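Local coordinates for protein transcriptional regulator, TetR family (Legionella pneumophila subsp. pneumophila str. Philadelphia 1, PDB 3ON4) that probably binds DNA through an N-terminal helix-turn-helix domain and regulates transcription, as other TetR-family proteins do, at residues A84-K87 against I88-F91; W137-G140 against V141-N145; D175-F178 against L179-V182; S9-K12 against E13-A17. All blocks are in the same frame, centred on the assembly; numbering follows the deposited sequence. Where two conformers were deposited one is given.

Contact 1. Residues A84-K87 against I88-F91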
# COMPACT_ATOMS: atom_id res chain seq x y z
N ALA A 84 22.74 -5.37 15.06
CA ALA A 84 21.94 -5.50 13.84
C ALA A 84 20.46 -5.26 14.11
O ALA A 84 19.77 -4.57 13.36
CB ALA A 84 22.15 -6.86 13.20
N LYS A 85 19.98 -5.83 15.19
CA LYS A 85 18.59 -5.67 15.59
C LYS A 85 18.28 -4.22 15.84
O LYS A 85 17.25 -3.73 15.42
CB LYS A 85 18.30 -6.48 16.85
CG LYS A 85 16.86 -6.46 17.28
CD LYS A 85 16.65 -7.44 18.41
CE LYS A 85 15.19 -7.61 18.72
NZ LYS A 85 14.99 -8.68 19.73
N GLU A 86 19.18 -3.52 16.52
CA GLU A 86 18.96 -2.10 16.81
C GLU A 86 18.95 -1.28 15.51
O GLU A 86 18.23 -0.30 15.41
CB GLU A 86 20.03 -1.58 17.77
CG GLU A 86 19.85 -2.03 19.24
CD GLU A 86 21.02 -1.67 20.14
OE1 GLU A 86 22.19 -1.68 19.70
OE2 GLU A 86 20.78 -1.42 21.34
N LYS A 87 19.75 -1.68 14.52
CA LYS A 87 19.76 -0.97 13.22
C LYS A 87 18.40 -1.08 12.50
O LYS A 87 17.89 -0.11 11.92
CB LYS A 87 20.90 -1.50 12.33
CG LYS A 87 22.30 -1.14 12.84
CD LYS A 87 23.40 -1.75 11.98
CE LYS A 87 24.77 -1.38 12.52
NZ LYS A 87 25.86 -2.25 12.00
N ILE A 88 17.82 -2.28 12.55
CA ILE A 88 16.49 -2.50 11.99
C ILE A 88 15.47 -1.68 12.78
O ILE A 88 14.60 -1.05 12.19
CB ILE A 88 16.07 -3.99 12.02
CG1 ILE A 88 17.06 -4.90 11.24
CG2 ILE A 88 14.63 -4.13 11.50
CD1 ILE A 88 17.42 -4.38 9.87
N GLN A 89 15.55 -1.69 14.11
CA GLN A 89 14.62 -0.89 14.93
C GLN A 89 14.72 0.61 14.59
O GLN A 89 13.70 1.31 14.46
CB GLN A 89 14.87 -1.13 16.45
CG GLN A 89 14.51 -2.55 16.92
CD GLN A 89 14.99 -2.87 18.34
OE1 GLN A 89 16.01 -2.36 18.80
NE2 GLN A 89 14.26 -3.76 19.02
N LYS A 90 15.95 1.10 14.41
CA LYS A 90 16.15 2.52 14.10
C LYS A 90 15.72 2.85 12.67
O LYS A 90 15.26 3.97 12.40
CB LYS A 90 17.61 2.94 14.32
CG LYS A 90 18.07 2.90 15.76
CD LYS A 90 17.39 3.93 16.68
CE LYS A 90 17.92 3.77 18.11
NZ LYS A 90 17.25 4.64 19.15
N PHE A 91 15.86 1.89 11.76
CA PHE A 91 15.32 2.03 10.41
C PHE A 91 13.82 2.29 10.48
O PHE A 91 13.32 3.23 9.85
CB PHE A 91 15.62 0.77 9.58
CG PHE A 91 14.64 0.52 8.48
CD1 PHE A 91 14.78 1.15 7.25
CD2 PHE A 91 13.60 -0.37 8.66
CE1 PHE A 91 13.88 0.90 6.24
CE2 PHE A 91 12.71 -0.63 7.65
CZ PHE A 91 12.83 -0.00 6.45

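Contact 2. Residues W137-G140 against V141-N145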
# COMPACT_ATOMS: atom_id res chain seq x y z
N TRP A 137 19.79 -2.79 1.72
CA TRP A 137 20.27 -2.32 3.04
C TRP A 137 19.87 -3.28 4.17
O TRP A 137 20.70 -3.72 4.97
CB TRP A 137 19.72 -0.94 3.34
CG TRP A 137 20.30 -0.37 4.57
CD1 TRP A 137 21.50 0.29 4.69
CD2 TRP A 137 19.72 -0.42 5.87
NE1 TRP A 137 21.70 0.65 6.00
CE2 TRP A 137 20.63 0.23 6.75
CE3 TRP A 137 18.55 -0.97 6.40
CZ2 TRP A 137 20.37 0.36 8.10
CZ3 TRP A 137 18.29 -0.84 7.75
CH2 TRP A 137 19.20 -0.16 8.59
N LEU A 138 18.59 -3.62 4.20
CA LEU A 138 18.05 -4.59 5.19
C LEU A 138 18.74 -5.97 5.14
O LEU A 138 19.14 -6.53 6.18
CB LEU A 138 16.53 -4.75 4.99
CG LEU A 138 15.61 -3.62 5.45
CD1 LEU A 138 14.15 -3.86 5.05
CD2 LEU A 138 15.74 -3.48 6.98
N LYS A 139 18.88 -6.53 3.93
CA LYS A 139 19.58 -7.80 3.70
C LYS A 139 21.01 -7.75 4.22
O LYS A 139 21.47 -8.68 4.91
CB LYS A 139 19.62 -8.13 2.20
CG LYS A 139 20.43 -9.39 1.82
CD LYS A 139 20.66 -9.35 0.32
CE LYS A 139 21.49 -10.49 -0.17
NZ LYS A 139 22.36 -10.07 -1.31
N GLY A 140 21.71 -6.67 3.90
CA GLY A 140 23.10 -6.50 4.37
C GLY A 140 23.24 -6.45 5.89
O GLY A 140 24.15 -7.08 6.46
N VAL A 141 22.36 -5.70 6.55
CA VAL A 141 22.36 -5.61 8.01
C VAL A 141 22.12 -7.01 8.61
O VAL A 141 22.81 -7.44 9.53
CB VAL A 141 21.26 -4.61 8.51
CG1 VAL A 141 21.10 -4.71 10.01
CG2 VAL A 141 21.63 -3.16 8.13
N LEU A 142 21.15 -7.71 8.04
CA LEU A 142 20.78 -9.05 8.51
C LEU A 142 21.87 -10.08 8.30
O LEU A 142 22.04 -10.99 9.12
CB LEU A 142 19.46 -9.51 7.85
CG LEU A 142 18.18 -8.77 8.24
CD1 LEU A 142 17.05 -9.17 7.29
CD2 LEU A 142 17.78 -9.04 9.69
N GLU A 143 22.63 -9.94 7.22
CA GLU A 143 23.80 -10.80 6.99
C GLU A 143 24.88 -10.58 8.05
O GLU A 143 25.54 -11.54 8.46
CB GLU A 143 24.37 -10.59 5.59
CG GLU A 143 23.51 -11.20 4.51
CD GLU A 143 23.98 -10.88 3.10
OE1 GLU A 143 24.65 -9.84 2.91
OE2 GLU A 143 23.68 -11.68 2.19
N THR A 144 25.05 -9.34 8.51
CA THR A 144 25.96 -9.06 9.64
C THR A 144 25.46 -9.69 10.94
O THR A 144 26.24 -9.90 11.87
CB THR A 144 26.20 -7.55 9.89
OG1 THR A 144 25.01 -6.94 10.40
CG2 THR A 144 26.69 -6.86 8.61
N ASN A 145 24.17 -10.00 11.01
CA ASN A 145 23.64 -10.71 12.17
C ASN A 145 23.80 -12.23 12.06
O ASN A 145 23.36 -12.96 12.95
CB ASN A 145 22.18 -10.34 12.38
CG ASN A 145 21.74 -10.48 13.82
OD1 ASN A 145 22.54 -10.31 14.75
ND2 ASN A 145 20.48 -10.81 14.01

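Contact 3. Residues D175-F178 against L179-V182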
# COMPACT_ATOMS: atom_id res chain seq x y z
N ASP A 175 -4.65 4.30 14.25
CA ASP A 175 -4.51 3.13 15.07
C ASP A 175 -3.03 2.75 15.11
O ASP A 175 -2.54 2.05 14.22
CB ASP A 175 -5.38 1.99 14.56
CG ASP A 175 -5.38 0.80 15.49
OD1 ASP A 175 -4.59 0.82 16.46
OD2 ASP A 175 -6.15 -0.15 15.25
N GLU A 176 -2.34 3.21 16.15
CA GLU A 176 -0.93 2.91 16.34
C GLU A 176 -0.64 1.42 16.44
O GLU A 176 0.51 1.01 16.27
CB GLU A 176 -0.41 3.56 17.63
CG GLU A 176 -0.45 5.05 17.66
CD GLU A 176 -0.12 5.62 19.04
OE1 GLU A 176 -0.84 6.53 19.51
OE2 GLU A 176 0.87 5.16 19.65
N THR A 177 -1.64 0.60 16.76
CA THR A 177 -1.37 -0.81 16.99
C THR A 177 -0.88 -1.50 15.71
O THR A 177 -0.15 -2.47 15.79
CB THR A 177 -2.57 -1.57 17.64
OG1 THR A 177 -3.72 -1.48 16.81
CG2 THR A 177 -2.92 -0.96 19.01
N PHE A 178 -1.26 -0.98 14.53
CA PHE A 178 -0.73 -1.51 13.27
C PHE A 178 0.80 -1.33 13.19
O PHE A 178 1.52 -2.20 12.68
CB PHE A 178 -1.40 -0.87 12.05
CG PHE A 178 -2.83 -1.30 11.82
CD1 PHE A 178 -3.11 -2.48 11.16
CD2 PHE A 178 -3.89 -0.50 12.24
CE1 PHE A 178 -4.42 -2.87 10.93
CE2 PHE A 178 -5.20 -0.87 12.01
CZ PHE A 178 -5.47 -2.07 11.35
N LEU A 179 1.28 -0.21 13.72
CA LEU A 179 2.71 0.10 13.71
C LEU A 179 3.43 -0.66 14.83
O LEU A 179 4.57 -1.08 14.66
CB LEU A 179 2.93 1.60 13.87
CG LEU A 179 2.24 2.46 12.81
CD1 LEU A 179 2.43 3.94 13.07
CD2 LEU A 179 2.75 2.11 11.44
N GLU A 180 2.75 -0.84 15.95
CA GLU A 180 3.30 -1.64 17.06
C GLU A 180 3.55 -3.07 16.59
O GLU A 180 4.52 -3.68 16.96
CB GLU A 180 2.38 -1.61 18.27
CG GLU A 180 2.31 -0.25 18.95
CD GLU A 180 1.28 -0.20 20.07
OE1 GLU A 180 0.59 -1.22 20.29
OE2 GLU A 180 1.16 0.85 20.74
N GLY A 181 2.65 -3.57 15.74
CA GLY A 181 2.77 -4.90 15.14
C GLY A 181 4.02 -5.10 14.31
O GLY A 181 4.60 -6.19 14.31
N VAL A 182 4.43 -4.05 13.61
CA VAL A 182 5.67 -4.08 12.83
C VAL A 182 6.84 -4.21 13.79
O VAL A 182 7.73 -5.05 13.60
CB VAL A 182 5.87 -2.80 12.02
CG1 VAL A 182 7.16 -2.92 11.19
CG2 VAL A 182 4.64 -2.54 11.14
O HOH W 1 2.68 2.88 20.14

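Contact 4. Residues S9-K12 against E13-A17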
# COMPACT_ATOMS: atom_id res chain seq x y z
N SER A 9 15.73 28.16 1.13
CA SER A 9 15.46 27.17 0.10
C SER A 9 15.15 27.88 -1.22
O SER A 9 14.29 28.79 -1.26
CB SER A 9 14.27 26.28 0.46
OG SER A 9 14.53 25.51 1.60
N ASN A 10 15.80 27.44 -2.28
CA ASN A 10 15.51 27.96 -3.62
C ASN A 10 14.18 27.42 -4.15
O ASN A 10 13.55 26.54 -3.54
CB ASN A 10 16.69 27.75 -4.60
CG ASN A 10 16.99 26.28 -4.93
OD1 ASN A 10 16.10 25.41 -4.97
ND2 ASN A 10 18.26 26.01 -5.22
N THR A 11 13.73 27.97 -5.27
CA THR A 11 12.41 27.65 -5.79
C THR A 11 12.26 26.14 -6.09
O THR A 11 11.26 25.54 -5.70
CB THR A 11 12.07 28.49 -7.03
OG1 THR A 11 12.20 29.87 -6.69
CG2 THR A 11 10.63 28.19 -7.49
N LYS A 12 13.27 25.57 -6.71
CA LYS A 12 13.29 24.14 -7.05
C LYS A 12 13.12 23.27 -5.81
O LYS A 12 12.31 22.34 -5.80
CB LYS A 12 14.57 23.77 -7.76
CG LYS A 12 14.53 22.43 -8.47
CD LYS A 12 15.76 22.23 -9.35
CE LYS A 12 15.66 20.92 -10.10
NZ LYS A 12 16.80 20.70 -11.02
N GLU A 13 13.89 23.59 -4.77
CA GLU A 13 13.84 22.82 -3.54
C GLU A 13 12.49 22.95 -2.86
O GLU A 13 11.95 21.97 -2.35
CB GLU A 13 14.97 23.19 -2.56
CG GLU A 13 14.70 22.59 -1.16
CD GLU A 13 15.94 22.38 -0.31
OE1 GLU A 13 16.94 23.08 -0.53
OE2 GLU A 13 15.88 21.51 0.59
N ARG A 14 11.90 24.14 -2.85
CA ARG A 14 10.60 24.30 -2.20
C ARG A 14 9.51 23.54 -2.97
O ARG A 14 8.57 23.00 -2.37
CB ARG A 14 10.24 25.78 -2.01
CG ARG A 14 11.18 26.51 -1.07
CD ARG A 14 10.52 27.73 -0.42
NE ARG A 14 9.73 28.54 -1.35
CZ ARG A 14 8.80 29.43 -1.00
NH1 ARG A 14 8.17 30.10 -1.95
NH2 ARG A 14 8.50 29.66 0.28
N ILE A 15 9.65 23.48 -4.30
CA ILE A 15 8.70 22.73 -5.13
C ILE A 15 8.81 21.25 -4.80
O ILE A 15 7.82 20.57 -4.56
CB ILE A 15 8.92 22.93 -6.66
CG1 ILE A 15 8.53 24.34 -7.08
CG2 ILE A 15 8.09 21.87 -7.44
CD1 ILE A 15 9.12 24.82 -8.44
N LEU A 16 10.05 20.76 -4.76
CA LEU A 16 10.28 19.36 -4.44
C LEU A 16 9.71 19.00 -3.05
O LEU A 16 9.03 17.98 -2.90
CB LEU A 16 11.76 19.03 -4.51
CG LEU A 16 12.34 18.96 -5.93
CD1 LEU A 16 13.89 19.02 -5.87
CD2 LEU A 16 11.83 17.71 -6.65
N ALA A 17 9.95 19.86 -2.07
CA ALA A 17 9.52 19.56 -0.69
C ALA A 17 7.99 19.49 -0.55
O ALA A 17 7.45 18.58 0.12
CB ALA A 17 10.15 20.55 0.30
O HOH W 2 17.54 25.15 -1.90
O HOH W 3 10.30 30.04 -4.09

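Contact 1. Residues A84-K87 against I88-F91
Gln89 lays its side chain across the stem of Lys85, one turn back on the same helix. The amide nitrogen NE2 of Gln89 sits 4.0 Å from CE of Lys85 and is almost as near to its CG, a van der Waals contact between an amide and an extended aliphatic chain. Lys85 reaches this place because its CG is anti to the backbone N (chi1 -176°) and the chain runs straight beyond. At the other end of the amide, Gln89 OE1 faces CG of Glu86 at 3.9 Å, and the Glu86 carboxylate is turned 46° from the amide plane. Beneath these side chains run the i to i+4 bonds of the first turns of helix 84-98, in the predominantly helical C-terminal domain of a TetR-family regulator. Gln89 N donates to Lys85 O at 3.0 Å, and Phe91 N to Lys87 O at 2.9 Å. Ile88, on a buried side, brings CG1 to 3.5 Å from Ala84 O, and its side chain packs on Leu138 and Val141 of helix 121-144 as well as Ile186 of helix 177-189. The polar ends are fixed from further out. Asp187 takes a hydrogen bond from Gln89 NE2 through OD1 and another from Lys85 NZ through its backbone O, which holds both crossing chains against helix 177-189. Glu86 OE1 turns back to accept from Ser83 N, just before the helix.

Contact 2. Residues W137-G140 against V141-N145
Val141 CG2 lies over the indole of Trp137, a CH-pi contact made within one turn of helix 121-144. Val141 CG2 stands 3.7 Å from the centroid of the six-membered ring of Trp137 and only 9° off its normal, so it meets the face squarely. Followed outward, the Trp137 side chain leaves CB with CG turned to lie beside its carbonyl carbon (chi1 -173°), which swings the indole forward along the helix toward Val141. Trp137 CD2, at the ring fusion, is 4.0 Å from Val141 CG2; CE2 lies nearer, and Trp137 CZ2 is the closest ring atom to Val141 CG2 at 3.7 Å. CE3, CZ3 and CH2 close the circle of carbons beneath the methyl. At the pyrrole edge, NE1 donates to Ser77 OG, a bond that should help fix the rotation of the ring. Val141 CG2 also rests 3.3 Å from Trp137 O, the carbonyl that accepts from Val141 N. On another side of the helix, Glu143 OE2 approaches CE of Lys139 to 3.4 Å, while NZ stays 4.1 Å from that oxygen, an attraction of opposite charges that falls short of a salt bridge. Val141 also packs on Ala84 of helix 84-98, and Asn145 touches the same alanine. Leu142 meets Tyr147 and, with Glu143, faces Ser152 of helix 149-173, so this last part of helix 121-144 runs between helices 84-98 and 149-173.

Contact 3. Residues D175-F178 against L179-V182
Leu179 leads the second segment, its N giving Glu176 O a weak bond while its CB lies 3.5 Å from the same oxygen. The side chain packs on Leu167 and Ala170 of helix 149-173 and on Leu96 of helix 84-98. Glu180 N is the second donor to Glu176 O, at 2.9 Å and nearly along the C=O axis. With CG beside the backbone N (chi1 -69°), the extended Glu180 chain runs back along the helix, and Glu180 OE1 comes 3.7 Å from Thr177 CG2. The other oxygen, OE2, shares a water with Glu176 OE2. Gly181 N then continues the helix to Thr177 O at 3.0 Å, and Gly181 O accepts from Gln158 of the second subunit. Val182 rests CG2 3.5 Å from Phe178 O and packs on Phe92. Ahead of them, Asp175 caps the start: OD1 receives Thr177 N, which comes from above the carboxylate plane. Asp175 OD2 also forms a salt bridge with Lys157 of the second subunit; these links are consistent with the TetR-family dimer interface, built from the last helices of the C-terminal domain. The OE2 atoms of Glu176 and Glu180 are 4.5 Å apart, and the water's two donated bonds probably ease their repulsion.

Contact 4. Residues S9-K12 against E13-A17
The backbone enters helix 11-26 through Asn10, whose O accepts Arg14 N at 3.0 Å in the first i to i+4 bond, with Ile15 N to Thr11 O and Leu16 N to Lys12 O following. The Asn10 side chain closes the open end: OD1 accepts Glu13 N at 2.9 Å, with the donor almost in line with the C=O (172°). Its CG stands between the backbone N and the carbonyl carbon (chi1 67°), which curls the amide back over the first turn. This is a classical N-cap. The Glu13 carboxylate stays beside the first turn, where a water that accepts from Asn10 N donates to Glu13 OE1 at 2.6 Å, while the Asn10 amide and the carboxylate planes stand 64° apart. The helix starts the probable DNA-binding domain of the TetR fold and packs against the predicted helix-turn-helix, residues 32-51. Ile15 is the buried residue of this largely exposed turn: its CD1 meets CG2 of Thr11 at 3.8 Å, and it packs on Ile36, Ile47 and His50. Leu16 faces Leu57, Val61 and Trp64 of helix 54-77 instead, its CG lying 3.4 Å from Lys12 O. Ahead of the cap, CB of Ser9 rests 3.5 Å from CG of Arg14. Arg14 was modelled in two conformers; in one, NH1 makes a weak bond to a water that also hydrogen-bonds Thr11 OG1, a tentative arrangement.

Overall arrangement
Each contact is local, two within a helix and two at a helix start. Contacts 1 and 2 hold adjoining helices of the C-terminal domain and touch directly, Ile88 CD1 lying 3.5 Å from Leu138 CD2; each has a buried apolar side and a more polar outer one. Contact 3, its centre about 17 Å from that of contact 1, reaches the second subunit, which contacts 1 and 2 do not. Contact 4 is a surface contact of the probable DNA-binding domain, across the chain's centre, with its centre 31 to 34 Å from the others'. Contacts 3 and 4 share helix-start capping and bridging waters; contacts 1 and 2 rely more on packing between helices of one subunit.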